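Local coordinates for ABC transporter, periplasmic substrate-binding protein (Thermotoga maritima, PDB 2HPG) that probably captures a solute in the periplasm and delivers it to a membrane transporter of the tripartite ATP-independent (TRAP) family, at residues K32-K37 with K247-E252; V132-W137 with E252-G257. All blocks are in the same frame, centred on the assembly; numbering follows the deposited sequence.

Contact 1: residues K32-K37 with K247-E252; sequences KAVEEK and KIIEEE
The carboxylate of Glu252 is touched from helix 22-37 by two residues one turn apart, each meeting a different oxygen. OE1 rests on the methyl of Ala33, with CB to OE1 at 3.4 Å, while OE2 meets Lys37, whose CE lies 3.1 Å from it. The two long side chains cross at about a right angle. The lysine is extended as far as CE and then bends (chi4 -41°), leaving its NZ 4.5 Å from Glu252 OE2. That is too far for a salt bridge, although the opposite charges may still attract at this exposed edge of the interface.

Deeper in, the interface is hydrocarbon. Val34 puts CG1 anti to its backbone N (chi1 168°), where it packs 3.9 Å from CG1 of Ile249. Its other methyl, CG2, lies near CB of Glu252. Ile248 packs against Lys37 at the end of the facing helix: its CG2 is 3.9 Å from CB of Lys37, and its CD1 reaches the carbonyl O of Lys37 at 3.6 Å. Val34 also rests on Val42 and Ile44 of strand 42-47, and Trp30 NE1 is hydrogen-bonded to Ile249 O. A near-antiparallel helix pair results; the axes of the two short segments approach to 9.5 Å, with 149° between their N-to-C directions, and the pair packs on the beta-sheet in the alpha/beta manner of periplasmic binding proteins.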
loop_
_atom_site.group_PDB
_atom_site.type_symbol
_atom_site.label_atom_id
_atom_site.label_comp_id
_atom_site.label_asym_id
_atom_site.label_seq_id
_atom_site.Cartn_x
_atom_site.Cartn_y
_atom_site.Cartn_z
ATOM N N LYS A 32 -8.219 4.757 -19.586
ATOM C CA LYS A 32 -9.249 4.817 -20.628
ATOM C C LYS A 32 -10.270 5.947 -20.375
ATOM O O LYS A 32 -10.635 6.662 -21.313
ATOM C CB LYS A 32 -9.906 3.448 -20.768
ATOM C CG LYS A 32 -10.850 3.308 -21.932
ATOM C CD LYS A 32 -11.090 1.828 -22.271
ATOM C CE LYS A 32 -9.978 1.258 -23.185
ATOM N NZ LYS A 32 -10.146 -0.213 -23.525
ATOM N N ALA A 33 -10.673 6.141 -19.111
ATOM C CA ALA A 33 -11.615 7.202 -18.720
ATOM C C ALA A 33 -11.036 8.617 -18.870
ATOM O O ALA A 33 -11.725 9.510 -19.371
ATOM C CB ALA A 33 -12.106 6.987 -17.270
ATOM N N VAL A 34 -9.787 8.829 -18.431
ATOM C CA VAL A 34 -9.088 10.109 -18.666
ATOM C C VAL A 34 -8.941 10.421 -20.153
ATOM O O VAL A 34 -9.137 11.548 -20.567
ATOM C CB VAL A 34 -7.707 10.123 -17.997
ATOM C CG1 VAL A 34 -6.876 11.318 -18.482
ATOM C CG2 VAL A 34 -7.884 10.160 -16.506
ATOM N N GLU A 35 -8.616 9.409 -20.946
ATOM C CA GLU A 35 -8.509 9.564 -22.387
ATOM C C GLU A 35 -9.853 9.977 -22.987
ATOM O O GLU A 35 -9.914 10.908 -23.781
ATOM C CB GLU A 35 -7.968 8.276 -23.021
ATOM C CG GLU A 35 -6.450 8.151 -22.851
ATOM C CD GLU A 35 -5.912 6.740 -22.974
ATOM O OE1 GLU A 35 -6.614 5.868 -23.512
ATOM O OE2 GLU A 35 -4.768 6.508 -22.528
ATOM N N GLU A 36 -10.926 9.291 -22.588
ATOM C CA GLU A 36 -12.277 9.607 -23.055
ATOM C C GLU A 36 -12.698 11.031 -22.683
ATOM O O GLU A 36 -13.108 11.806 -23.541
ATOM C CB GLU A 36 -13.276 8.599 -22.490
ATOM C CG GLU A 36 -13.173 7.219 -23.146
ATOM C CD GLU A 36 -14.024 6.175 -22.458
ATOM O OE1 GLU A 36 -14.755 6.535 -21.510
ATOM O OE2 GLU A 36 -13.972 4.998 -22.882
ATOM N N LYS A 37 -12.575 11.370 -21.411
ATOM C CA LYS A 37 -13.031 12.664 -20.912
ATOM C C LYS A 37 -12.157 13.869 -21.297
ATOM O O LYS A 37 -12.577 15.017 -21.120
ATOM C CB LYS A 37 -13.197 12.597 -19.397
ATOM C CG LYS A 37 -14.270 11.595 -18.966
ATOM C CD LYS A 37 -14.742 11.833 -17.545
ATOM C CE LYS A 37 -15.623 10.690 -17.039
ATOM N NZ LYS A 37 -16.602 10.171 -18.065
ATOM N N LYS A 247 -8.296 18.165 -12.975
ATOM C CA LYS A 247 -9.431 17.672 -12.197
ATOM C C LYS A 247 -9.926 16.326 -12.676
ATOM O O LYS A 247 -10.242 15.477 -11.853
ATOM C CB LYS A 247 -10.598 18.677 -12.190
ATOM C CG LYS A 247 -10.437 19.793 -11.173
ATOM C CD LYS A 247 -11.745 20.556 -10.941
ATOM C CE LYS A 247 -11.502 21.829 -10.125
ATOM N NZ LYS A 247 -12.783 22.426 -9.587
ATOM N N ILE A 248 -10.018 16.140 -13.992
ATOM C CA ILE A 248 -10.390 14.851 -14.562
ATOM C C ILE A 248 -9.430 13.735 -14.133
ATOM O O ILE A 248 -9.857 12.637 -13.770
ATOM C CB ILE A 248 -10.407 14.895 -16.091
ATOM C CG1 ILE A 248 -11.572 15.767 -16.590
ATOM C CG2 ILE A 248 -10.540 13.473 -16.678
ATOM C CD1 ILE A 248 -11.359 16.346 -17.969
ATOM N N ILE A 249 -8.136 14.005 -14.193
ATOM C CA ILE A 249 -7.150 12.979 -13.859
ATOM C C ILE A 249 -7.282 12.525 -12.401
ATOM O O ILE A 249 -7.344 11.316 -12.132
ATOM C CB ILE A 249 -5.707 13.442 -14.132
ATOM C CG1 ILE A 249 -5.477 13.619 -15.627
ATOM C CG2 ILE A 249 -4.724 12.415 -13.636
ATOM C CD1 ILE A 249 -4.212 14.408 -15.958
ATOM N N GLU A 250 -7.324 13.482 -11.470
ATOM C CA GLU A 250 -7.457 13.179 -10.042
ATOM C C GLU A 250 -8.773 12.525 -9.669
ATOM O O GLU A 250 -8.793 11.616 -8.849
ATOM C CB GLU A 250 -7.358 14.448 -9.213
ATOM C CG GLU A 250 -6.025 15.094 -9.196
ATOM C CD GLU A 250 -6.041 16.407 -8.429
ATOM O OE1 GLU A 250 -6.829 17.309 -8.796
ATOM O OE2 GLU A 250 -5.262 16.544 -7.457
ATOM N N GLU A 251 -9.874 13.037 -10.222
ATOM C CA GLU A 251 -11.225 12.521 -9.925
ATOM C C GLU A 251 -11.430 11.123 -10.463
ATOM O O GLU A 251 -12.028 10.282 -9.808
ATOM C CB GLU A 251 -12.312 13.426 -10.534
ATOM C CG GLU A 251 -12.480 14.754 -9.813
ATOM C CD GLU A 251 -13.555 15.633 -10.433
ATOM O OE1 GLU A 251 -14.132 15.255 -11.481
ATOM O OE2 GLU A 251 -13.815 16.709 -9.860
ATOM N N GLU A 252 -10.962 10.883 -11.677
ATOM C CA GLU A 252 -11.093 9.571 -12.262
ATOM C C GLU A 252 -10.275 8.505 -11.548
ATOM O O GLU A 252 -10.650 7.324 -11.547
ATOM C CB GLU A 252 -10.704 9.609 -13.727
ATOM C CG GLU A 252 -11.735 10.288 -14.567
ATOM C CD GLU A 252 -13.087 9.650 -14.421
ATOM O OE1 GLU A 252 -13.155 8.396 -14.393
ATOM O OE2 GLU A 252 -14.079 10.411 -14.321
#

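Contact 2: residues V132-W137 with E252-G257; sequences VLSFYW and EMDKAG
An ST turn beginning at Ser134, next to the classic beta bulge that Leu133 and Ser134 form opposite Glu231, meets Asp254 of helix 243-278 in the buried seam between strand and helix. Ser134 holds OG anti to its backbone N (chi1 -179°). This one hydroxyl both accepts from the backbone N of Tyr136, a nearly straight bond of 3.2 Å, and donates to Asp254 OD1 at 2.6 Å, using the lone pair of OD1 that faces away from OD2.

Two waters also hold this carboxylate. One joins the N of Phe135 to Asp254 OD1 and sits over the centre of the Tyr136 ring, 3.2 Å above its plane; the other joins the O of Leu133 to Asp254 OD2. OD2 is also in a salt bridge with Lys112, which probably favours the ionised form of this acid. The carboxylate itself lies against Tyr136, with OD1 over a ring face 3.4 Å from CD2 and the two planes 30° apart.

Further along the strand, the indole of Trp137 lies against the backbone of the helix. CA of Gly257 stands over the five-membered ring in a CH-pi contact, 3.5 Å from its centroid, where a CB would run into NE1. CB of Ala256 approaches CZ2 obliquely, and Phe27 stacks on the indole. An alanine in place of Trp137 would probably open a gap beneath Gly257 and leave Met253 O without its donor from the strand. That carbonyl oxygen now takes two hydrogen bonds from opposite faces of its plane, from Trp137 NE1 at 3.0 Å and from Gly257 N at 2.9 Å.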
loop_
_atom_site.group_PDB
_atom_site.type_symbol
_atom_site.label_atom_id
_atom_site.label_comp_id
_atom_site.label_asym_id
_atom_site.label_seq_id
_atom_site.Cartn_x
_atom_site.Cartn_y
_atom_site.Cartn_z
ATOM N N VAL A 132 0.612 14.153 -5.294
ATOM C CA VAL A 132 -0.243 12.998 -5.001
ATOM C C VAL A 132 -1.588 13.147 -5.731
ATOM O O VAL A 132 -2.333 14.087 -5.469
ATOM C CB VAL A 132 -0.443 12.853 -3.459
ATOM C CG1 VAL A 132 -1.365 11.686 -3.108
ATOM C CG2 VAL A 132 0.893 12.687 -2.767
ATOM N N LEU A 133 -1.883 12.256 -6.672
ATOM C CA LEU A 133 -3.162 12.290 -7.365
ATOM C C LEU A 133 -4.244 11.567 -6.564
ATOM O O LEU A 133 -5.441 11.879 -6.676
ATOM C CB LEU A 133 -3.055 11.607 -8.726
ATOM C CG LEU A 133 -2.251 12.272 -9.832
ATOM C CD1 LEU A 133 -2.209 11.308 -10.995
ATOM C CD2 LEU A 133 -2.894 13.580 -10.256
ATOM N N SER A 134 -3.821 10.570 -5.789
ATOM C CA SER A 134 -4.748 9.771 -5.005
ATOM C C SER A 134 -4.040 8.858 -4.016
ATOM O O SER A 134 -2.912 8.412 -4.270
ATOM C CB SER A 134 -5.632 8.930 -5.929
ATOM O OG SER A 134 -6.564 8.170 -5.176
ATOM N N PHE A 135 -4.709 8.598 -2.887
ATOM C CA PHE A 135 -4.337 7.487 -2.005
ATOM C C PHE A 135 -5.521 6.588 -1.627
ATOM O O PHE A 135 -5.489 5.935 -0.593
ATOM C CB PHE A 135 -3.558 7.973 -0.761
ATOM C CG PHE A 135 -4.316 8.947 0.121
ATOM C CD1 PHE A 135 -5.186 8.485 1.124
ATOM C CD2 PHE A 135 -4.119 10.324 -0.013
ATOM C CE1 PHE A 135 -5.865 9.370 1.941
ATOM C CE2 PHE A 135 -4.811 11.238 0.807
ATOM C CZ PHE A 135 -5.687 10.757 1.787
ATOM N N TYR A 136 -6.548 6.528 -2.480
ATOM C CA TYR A 136 -7.676 5.622 -2.303
ATOM C C TYR A 136 -7.452 4.291 -3.005
ATOM O O TYR A 136 -8.385 3.706 -3.585
ATOM C CB TYR A 136 -8.945 6.242 -2.879
ATOM C CG TYR A 136 -9.389 7.549 -2.244
ATOM C CD1 TYR A 136 -8.895 7.987 -1.028
ATOM C CD2 TYR A 136 -10.365 8.325 -2.862
ATOM C CE1 TYR A 136 -9.325 9.181 -0.480
ATOM C CE2 TYR A 136 -10.796 9.509 -2.309
ATOM C CZ TYR A 136 -10.280 9.934 -1.136
ATOM O OH TYR A 136 -10.737 11.135 -0.622
ATOM N N TRP A 137 -6.215 3.806 -2.937
ATOM C CA TRP A 137 -5.807 2.588 -3.628
ATOM C C TRP A 137 -5.303 1.672 -2.549
ATOM O O TRP A 137 -4.274 1.933 -1.943
ATOM C CB TRP A 137 -4.722 2.896 -4.669
ATOM C CG TRP A 137 -5.302 3.572 -5.870
ATOM C CD1 TRP A 137 -5.741 4.860 -5.956
ATOM C CD2 TRP A 137 -5.543 2.979 -7.151
ATOM N NE1 TRP A 137 -6.258 5.098 -7.206
ATOM C CE2 TRP A 137 -6.136 3.959 -7.961
ATOM C CE3 TRP A 137 -5.319 1.709 -7.687
ATOM C CZ2 TRP A 137 -6.501 3.710 -9.296
ATOM C CZ3 TRP A 137 -5.681 1.465 -9.006
ATOM C CH2 TRP A 137 -6.260 2.460 -9.793
ATOM N N GLU A 252 -10.962 10.883 -11.677
ATOM C CA GLU A 252 -11.093 9.571 -12.262
ATOM C C GLU A 252 -10.275 8.505 -11.548
ATOM O O GLU A 252 -10.650 7.324 -11.547
ATOM C CB GLU A 252 -10.704 9.609 -13.727
ATOM C CG GLU A 252 -11.735 10.288 -14.567
ATOM C CD GLU A 252 -13.087 9.650 -14.421
ATOM O OE1 GLU A 252 -13.155 8.396 -14.393
ATOM O OE2 GLU A 252 -14.079 10.411 -14.321
HETATM N N MSE A 253 -9.185 8.890 -10.918
HETATM C CA MSE A 253 -8.403 7.876 -10.262
HETATM C C MSE A 253 -8.772 7.657 -8.809
HETATM O O MSE A 253 -8.582 6.559 -8.294
HETATM C CB MSE A 253 -6.931 8.149 -10.397
HETATM C CG MSE A 253 -6.250 6.899 -10.880
HETATM SE SE MSE A 253 -4.622 6.817 -10.105
HETATM C CE MSE A 253 -3.443 6.386 -11.544
ATOM N N ASP A 254 -9.297 8.684 -8.150
ATOM C CA ASP A 254 -9.930 8.479 -6.837
ATOM C C ASP A 254 -11.092 7.503 -6.990
ATOM O O ASP A 254 -11.282 6.601 -6.157
ATOM C CB ASP A 254 -10.453 9.795 -6.272
ATOM C CG ASP A 254 -9.411 10.574 -5.501
ATOM O OD1 ASP A 254 -8.387 10.021 -5.020
ATOM O OD2 ASP A 254 -9.656 11.781 -5.332
ATOM N N LYS A 255 -11.843 7.685 -8.069
ATOM C CA LYS A 255 -12.975 6.832 -8.430
ATOM C C LYS A 255 -12.597 5.391 -8.768
ATOM O O LYS A 255 -13.230 4.445 -8.295
ATOM C CB LYS A 255 -13.679 7.462 -9.615
ATOM C CG LYS A 255 -14.805 6.664 -10.232
ATOM C CD LYS A 255 -15.560 7.545 -11.251
ATOM C CE LYS A 255 -16.751 6.805 -11.842
ATOM N NZ LYS A 255 -16.365 5.425 -12.287
ATOM N N ALA A 256 -11.578 5.224 -9.604
ATOM C CA ALA A 256 -11.072 3.894 -9.937
ATOM C C ALA A 256 -10.465 3.217 -8.717
ATOM O O ALA A 256 -10.543 1.990 -8.571
ATOM C CB ALA A 256 -10.018 3.989 -11.047
ATOM N N GLY A 257 -9.843 4.019 -7.858
ATOM C CA GLY A 257 -9.192 3.523 -6.662
ATOM C C GLY A 257 -10.165 3.005 -5.625
ATOM O O GLY A 257 -9.981 1.915 -5.096
HETATM O O HOH W 1 -7.483 13.295 -5.272
HETATM O O HOH W 2 -7.073 10.411 -2.528
#

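Both contacts use helix 243-278 and follow each other along it, their centres 11 Å apart; Glu252 belongs to the helix segment of both but makes its contacts in contact 1. Contact 1, helix on helix, lies toward the periphery and grades from buried aliphatic packing to an exposed, loosely matched pair of charges. Contact 2, helix on strand, is buried nearer the chain centre, and there polar groups are tied by direct and water-mediated hydrogen bonds beside aromatic packing. Leu133 joins them, its methyls packing on Ile249 and Glu250. Successive parts of one helix thus hold helix 22-37 and the bulged strand 130-146 within the same binding-protein fold.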